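Local coordinates for protein oxidase/hydroxylase (Streptomyces hygroscopicus subsp. hygroscopicus, PDB 4XCB) that probably acts as a 2-oxoglutarate-dependent, metal-requiring oxygenase of the phytanoyl-CoA dioxygenase family and binds the aminoglycoside hygromycin B, at residues 143-157 / 209-223. Residues are numbered along the deposited sequence; the frame is centred on the assembly and turned at random.
Sequences VYLSDIQSPEDGSFC and HGTRRKLTEGDRLLT. With NI (nickel (II) ion), chain E; AKG (2-oxoglutaric acid), chain F.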
loop_
_atom_site.group_PDB
_atom_site.type_symbol
_atom_site.label_atom_id
_atom_site.label_comp_id
_atom_site.label_asym_id
_atom_site.label_seq_id
_atom_site.Cartn_x
_atom_site.Cartn_y
_atom_site.Cartn_z
ATOM N N VAL A 143 17.355 9.992 -23.481
ATOM C CA VAL A 143 17.910 9.570 -24.751
ATOM C C VAL A 143 19.402 9.903 -24.780
ATOM O O VAL A 143 19.806 11.068 -24.910
ATOM C CB VAL A 143 17.195 10.257 -25.938
ATOM C CG1 VAL A 143 17.773 9.723 -27.254
ATOM C CG2 VAL A 143 15.678 10.058 -25.850
ATOM N N TYR A 144 20.234 8.878 -24.653
ATOM C CA TYR A 144 21.667 9.120 -24.627
ATOM C C TYR A 144 22.211 9.286 -26.031
ATOM O O TYR A 144 21.836 8.552 -26.949
ATOM C CB TYR A 144 22.391 7.989 -23.899
ATOM C CG TYR A 144 22.176 8.020 -22.408
ATOM C CD1 TYR A 144 21.152 7.280 -21.821
ATOM C CD2 TYR A 144 22.971 8.820 -21.588
ATOM C CE1 TYR A 144 20.942 7.316 -20.452
ATOM C CE2 TYR A 144 22.760 8.866 -20.210
ATOM C CZ TYR A 144 21.748 8.112 -19.653
ATOM O OH TYR A 144 21.545 8.147 -18.286
ATOM N N LEU A 145 23.090 10.263 -26.193
ATOM C CA LEU A 145 23.634 10.592 -27.501
ATOM C C LEU A 145 25.140 10.423 -27.492
ATOM O O LEU A 145 25.831 10.935 -28.371
ATOM C CB LEU A 145 23.272 12.026 -27.898
ATOM C CG LEU A 145 21.785 12.368 -28.006
ATOM C CD1 LEU A 145 21.586 13.834 -28.403
ATOM C CD2 LEU A 145 21.091 11.430 -28.977
ATOM N N SER A 146 25.649 9.722 -26.479
ATOM C CA SER A 146 27.050 9.312 -26.462
ATOM C C SER A 146 27.171 8.003 -25.693
ATOM O O SER A 146 26.256 7.619 -24.970
ATOM C CB SER A 146 27.940 10.393 -25.847
ATOM O OG SER A 146 27.616 10.655 -24.492
ATOM N N ASP A 147 28.295 7.318 -25.872
ATOM C CA ASP A 147 28.545 6.061 -25.186
ATOM C C ASP A 147 29.068 6.326 -23.790
ATOM O O ASP A 147 29.952 7.164 -23.596
ATOM C CB ASP A 147 29.561 5.209 -25.941
ATOM C CG ASP A 147 29.030 4.672 -27.251
ATOM O OD1 ASP A 147 29.849 4.115 -28.015
ATOM O OD2 ASP A 147 27.820 4.789 -27.530
ATOM N N ILE A 148 28.521 5.602 -22.822
ATOM C CA ILE A 148 28.948 5.706 -21.440
ATOM C C ILE A 148 29.182 4.274 -20.953
ATOM O O ILE A 148 28.245 3.554 -20.602
ATOM C CB ILE A 148 27.897 6.457 -20.575
ATOM C CG1 ILE A 148 27.573 7.822 -21.191
ATOM C CG2 ILE A 148 28.417 6.617 -19.160
ATOM C CD1 ILE A 148 26.412 8.548 -20.520
ATOM N N GLN A 149 30.439 3.837 -20.972
ATOM C CA GLN A 149 30.721 2.416 -20.795
ATOM C C GLN A 149 31.594 2.106 -19.577
ATOM O O GLN A 149 31.969 0.960 -19.347
ATOM C CB GLN A 149 31.380 1.863 -22.061
ATOM C CG GLN A 149 30.425 1.745 -23.243
ATOM C CD GLN A 149 29.354 0.691 -23.028
ATOM O OE1 GLN A 149 29.645 -0.503 -22.996
ATOM N NE2 GLN A 149 28.107 1.131 -22.881
ATOM N N SER A 150 31.917 3.132 -18.804
ATOM C CA SER A 150 32.676 2.935 -17.579
ATOM C C SER A 150 32.238 3.954 -16.550
ATOM O O SER A 150 31.630 4.955 -16.903
ATOM C CB SER A 150 34.174 3.066 -17.844
ATOM O OG SER A 150 34.504 4.410 -18.136
ATOM N N PRO A 151 32.537 3.704 -15.270
ATOM C CA PRO A 151 32.292 4.739 -14.266
ATOM C C PRO A 151 32.922 6.085 -14.622
ATOM O O PRO A 151 32.295 7.120 -14.447
ATOM C CB PRO A 151 32.927 4.145 -13.011
ATOM C CG PRO A 151 32.720 2.689 -13.183
ATOM C CD PRO A 151 32.924 2.424 -14.650
ATOM N N GLU A 152 34.140 6.079 -15.156
ATOM C CA GLU A 152 34.829 7.336 -15.418
ATOM C C GLU A 152 34.271 8.074 -16.630
ATOM O O GLU A 152 34.650 9.213 -16.878
ATOM C CB GLU A 152 36.336 7.113 -15.604
ATOM C CG GLU A 152 36.697 5.753 -16.111
ATOM C CD GLU A 152 36.616 4.700 -15.021
ATOM O OE1 GLU A 152 37.074 4.966 -13.888
ATOM O OE2 GLU A 152 36.063 3.619 -15.286
ATOM N N ASP A 153 33.367 7.437 -17.371
ATOM C CA ASP A 153 32.581 8.164 -18.376
ATOM C C ASP A 153 31.454 8.965 -17.715
ATOM O O ASP A 153 30.736 9.711 -18.380
ATOM C CB ASP A 153 31.994 7.201 -19.413
ATOM C CG ASP A 153 32.994 6.812 -20.495
ATOM O OD1 ASP A 153 33.953 7.574 -20.724
ATOM O OD2 ASP A 153 32.804 5.750 -21.124
ATOM N N GLY A 154 31.299 8.805 -16.405
ATOM C CA GLY A 154 30.213 9.453 -15.692
ATOM C C GLY A 154 28.944 8.638 -15.808
ATOM O O GLY A 154 27.866 9.161 -16.116
ATOM N N SER A 155 29.048 7.340 -15.558
ATOM C CA SER A 155 27.886 6.481 -15.703
ATOM C C SER A 155 26.773 6.883 -14.756
ATOM O O SER A 155 27.015 7.309 -13.628
ATOM C CB SER A 155 28.251 5.015 -15.472
ATOM O OG SER A 155 28.766 4.812 -14.165
ATOM N N PHE A 156 25.556 6.764 -15.262
ATOM C CA PHE A 156 24.356 6.785 -14.447
ATOM C C PHE A 156 24.545 5.815 -13.285
ATOM O O PHE A 156 25.105 4.728 -13.461
ATOM C CB PHE A 156 23.160 6.403 -15.316
ATOM C CG PHE A 156 21.841 6.411 -14.605
ATOM C CD1 PHE A 156 21.412 5.295 -13.909
ATOM C CD2 PHE A 156 21.013 7.512 -14.686
ATOM C CE1 PHE A 156 20.192 5.290 -13.276
ATOM C CE2 PHE A 156 19.783 7.517 -14.060
ATOM C CZ PHE A 156 19.375 6.408 -13.354
ATOM N N CYS A 157 24.122 6.224 -12.097
ATOM C CA CYS A 157 24.116 5.315 -10.961
ATOM C C CYS A 157 22.864 5.520 -10.128
ATOM O O CYS A 157 22.236 6.578 -10.172
ATOM C CB CYS A 157 25.376 5.484 -10.095
ATOM S SG CYS A 157 25.734 7.116 -9.472
ATOM N N HIS A 209 18.990 8.523 -7.711
ATOM C CA HIS A 209 19.935 8.309 -8.792
ATOM C C HIS A 209 20.801 9.541 -9.030
ATOM O O HIS A 209 20.548 10.622 -8.496
ATOM C CB HIS A 209 19.179 7.953 -10.072
ATOM C CG HIS A 209 18.332 9.072 -10.574
ATOM N ND1 HIS A 209 17.108 9.388 -10.023
ATOM C CD2 HIS A 209 18.567 9.991 -11.539
ATOM C CE1 HIS A 209 16.611 10.443 -10.652
ATOM N NE2 HIS A 209 17.478 10.825 -11.569
ATOM N N GLY A 210 21.829 9.370 -9.848
ATOM C CA GLY A 210 22.707 10.468 -10.207
ATOM C C GLY A 210 23.706 9.917 -11.191
ATOM O O GLY A 210 23.417 8.951 -11.887
ATOM N N THR A 211 24.885 10.520 -11.264
ATOM C CA THR A 211 25.950 9.905 -12.055
ATOM C C THR A 211 27.282 10.005 -11.353
ATOM O O THR A 211 27.487 10.863 -10.500
ATOM C CB THR A 211 26.115 10.543 -13.444
ATOM O OG1 THR A 211 26.960 11.697 -13.344
ATOM C CG2 THR A 211 24.764 10.936 -14.032
ATOM N N ARG A 212 28.190 9.130 -11.751
ATOM C CA ARG A 212 29.564 9.203 -11.287
ATOM C C ARG A 212 30.240 10.442 -11.834
ATOM O O ARG A 212 29.757 11.091 -12.765
ATOM C CB ARG A 212 30.347 7.972 -11.716
ATOM C CG ARG A 212 29.711 6.675 -11.315
ATOM C CD ARG A 212 29.766 6.462 -9.820
ATOM N NE ARG A 212 29.546 5.062 -9.495
ATOM C CZ ARG A 212 29.595 4.569 -8.264
ATOM N NH1 ARG A 212 29.849 5.377 -7.243
ATOM N NH2 ARG A 212 29.386 3.278 -8.052
ATOM N N ARG A 213 31.378 10.764 -11.248
ATOM C CA ARG A 213 32.189 11.867 -11.727
ATOM C C ARG A 213 32.842 11.474 -13.050
ATOM O O ARG A 213 33.404 10.382 -13.172
ATOM C CB ARG A 213 33.241 12.218 -10.678
ATOM C CG ARG A 213 33.965 13.514 -10.912
ATOM C CD ARG A 213 34.828 13.836 -9.704
ATOM N NE ARG A 213 34.007 13.991 -8.505
ATOM C CZ ARG A 213 33.431 15.133 -8.145
ATOM N NH1 ARG A 213 33.586 16.219 -8.892
ATOM N NH2 ARG A 213 32.696 15.193 -7.040
ATOM N N LYS A 214 32.750 12.352 -14.042
ATOM C CA LYS A 214 33.327 12.071 -15.354
ATOM C C LYS A 214 34.793 12.480 -15.397
ATOM O O LYS A 214 35.130 13.608 -15.039
ATOM C CB LYS A 214 32.549 12.802 -16.448
ATOM C CG LYS A 214 33.160 12.714 -17.845
ATOM C CD LYS A 214 32.197 13.285 -18.876
ATOM C CE LYS A 214 32.864 13.527 -20.219
ATOM N NZ LYS A 214 33.412 12.281 -20.837
ATOM N N LEU A 215 35.648 11.564 -15.851
ATOM C CA LEU A 215 37.090 11.801 -15.917
ATOM C C LEU A 215 37.596 11.837 -17.349
ATOM O O LEU A 215 38.680 12.363 -17.629
ATOM C CB LEU A 215 37.838 10.719 -15.139
ATOM C CG LEU A 215 37.423 10.577 -13.674
ATOM C CD1 LEU A 215 38.283 9.552 -12.953
ATOM C CD2 LEU A 215 37.475 11.929 -12.986
ATOM N N THR A 216 36.808 11.274 -18.256
ATOM C CA THR A 216 37.265 11.035 -19.617
ATOM C C THR A 216 37.055 12.211 -20.570
ATOM O O THR A 216 36.205 13.085 -20.354
ATOM C CB THR A 216 36.577 9.792 -20.204
ATOM O OG1 THR A 216 35.151 9.955 -20.138
ATOM C CG2 THR A 216 36.968 8.563 -19.402
ATOM N N GLU A 217 37.852 12.220 -21.633
ATOM C CA GLU A 217 37.717 13.202 -22.703
ATOM C C GLU A 217 36.477 12.939 -23.557
ATOM O O GLU A 217 35.943 11.833 -23.568
ATOM C CB GLU A 217 38.963 13.184 -23.596
ATOM C CG GLU A 217 40.272 13.397 -22.864
ATOM C CD GLU A 217 40.458 14.822 -22.398
ATOM O OE1 GLU A 217 39.724 15.711 -22.879
ATOM O OE2 GLU A 217 41.345 15.056 -21.552
ATOM N N GLY A 218 36.044 13.949 -24.300
ATOM C CA GLY A 218 34.877 13.806 -25.150
ATOM C C GLY A 218 33.622 14.199 -24.402
ATOM O O GLY A 218 33.494 13.906 -23.216
ATOM N N ASP A 219 32.705 14.871 -25.089
ATOM C CA ASP A 219 31.470 15.332 -24.453
ATOM C C ASP A 219 30.533 14.198 -24.080
ATOM O O ASP A 219 30.315 13.272 -24.860
ATOM C CB ASP A 219 30.709 16.294 -25.364
ATOM C CG ASP A 219 31.373 17.646 -25.472
ATOM O OD1 ASP A 219 30.787 18.539 -26.125
ATOM O OD2 ASP A 219 32.474 17.814 -24.906
ATOM N N ARG A 220 29.954 14.299 -22.890
ATOM C CA ARG A 220 28.899 13.386 -22.477
ATOM C C ARG A 220 27.590 14.095 -22.777
ATOM O O ARG A 220 27.399 15.238 -22.366
ATOM C CB ARG A 220 29.028 13.036 -20.996
ATOM C CG ARG A 220 28.005 12.056 -20.455
ATOM C CD ARG A 220 28.024 12.110 -18.922
ATOM N NE ARG A 220 27.324 10.991 -18.294
ATOM C CZ ARG A 220 26.018 10.971 -18.060
ATOM N NH1 ARG A 220 25.267 12.002 -18.439
ATOM N NH2 ARG A 220 25.467 9.913 -17.470
ATOM N N LEU A 221 26.695 13.427 -23.500
ATOM C CA LEU A 221 25.547 14.126 -24.082
ATOM C C LEU A 221 24.251 13.319 -24.012
ATOM O O LEU A 221 24.221 12.137 -24.332
ATOM C CB LEU A 221 25.845 14.480 -25.542
ATOM C CG LEU A 221 24.927 15.532 -26.170
ATOM C CD1 LEU A 221 25.047 16.860 -25.440
ATOM C CD2 LEU A 221 25.264 15.700 -27.644
ATOM N N LEU A 222 23.170 13.971 -23.607
ATOM C CA LEU A 222 21.879 13.308 -23.625
ATOM C C LEU A 222 20.764 14.324 -23.627
ATOM O O LEU A 222 20.985 15.499 -23.354
ATOM C CB LEU A 222 21.713 12.371 -22.428
ATOM C CG LEU A 222 21.323 13.028 -21.105
ATOM C CD1 LEU A 222 20.933 11.980 -20.092
ATOM C CD2 LEU A 222 22.443 13.885 -20.565
ATOM N N THR A 223 19.569 13.851 -23.958
ATOM C CA THR A 223 18.367 14.667 -23.867
ATOM C C THR A 223 17.338 13.945 -23.010
ATOM O O THR A 223 17.192 12.730 -23.098
ATOM C CB THR A 223 17.785 14.962 -25.258
ATOM O OG1 THR A 223 17.502 13.721 -25.917
ATOM C CG2 THR A 223 18.794 15.754 -26.092
HETATM NI NI NI E . 17.707 12.750 -12.362
HETATM C C1 AKG F . 18.730 14.180 -14.471
HETATM O O1 AKG F . 17.901 14.383 -13.529
HETATM O O2 AKG F . 18.881 15.035 -15.395
HETATM C C2 AKG F . 19.534 12.908 -14.494
HETATM O O5 AKG F . 19.272 12.065 -13.656
HETATM C C3 AKG F . 20.653 12.734 -15.508
HETATM C C4 AKG F . 21.020 11.291 -15.765
HETATM C C5 AKG F . 22.314 11.222 -16.561
HETATM O O3 AKG F . 22.724 10.111 -16.999
HETATM O O4 AKG F . 22.966 12.280 -16.778
HETATM O O HOH W 1 31.205 10.467 -20.837
HETATM O O HOH W 2 16.421 12.098 -14.139
HETATM O O HOH W 3 15.947 13.566 -11.820
#
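Val143 and Thr223 exchange both backbone hydrogen bonds in the first of two antiparallel ladders, one in each sheet, that join 143-157 to 209-223. Leu145 N reaches Leu221 O in the same ladder; beyond them Ser146 OG replaces a carbonyl, accepting from Leu221 N at 3.1 Å. In the second, Cys157 and Gly210 form the hydrogen-bonded pair, and Arg212 N donates to Ser155 O. The connecting loops meet through Glu152 O, which accepts from Leu215 N in its carbonyl plane and, less straight, from Thr216 N. Thr216 OG1 gives its proton to the anti lone pair of Asp153 OD1 (2.7 Å), while Asp153 OD2 accepts from Gln149 N. Lys214, extended until it bends at its end (chi4 61°), brings NZ to Thr216 OG1, Thr216 O and Gly218 O, and a water links NZ to Asp153 O. Shortening Lys214 to an alanine is likely to leave Thr216 O and Gly218 O without the ammonium that joins them, break the water link to Asp153 O, and let the 216-218 turn move more freely. Between the ladders, Arg220 runs extended to the cosubstrate: NH2 meets AKG O3 almost straight (2.8 Å, 172°) and NH1 binds O4, while Gly154 O, at the guanidinium edge, accepts two weak bonds, from NE and NH2. Ile148 CD1 lies over one guanidinium face, and Tyr144 OH adds a 2.6 Å bond to AKG O3. The Phe156 ring runs nearly parallel to His209 but slid aside, with CZ 3.6 Å from His209 CB. His209 NE2 binds nickel at 2.1 Å, alongside His105, two waters and the chelating AKG O1 and O5. This is the metal and 2-oxoglutarate site of a double-stranded beta-helix oxygenase, cradled between its two sheets.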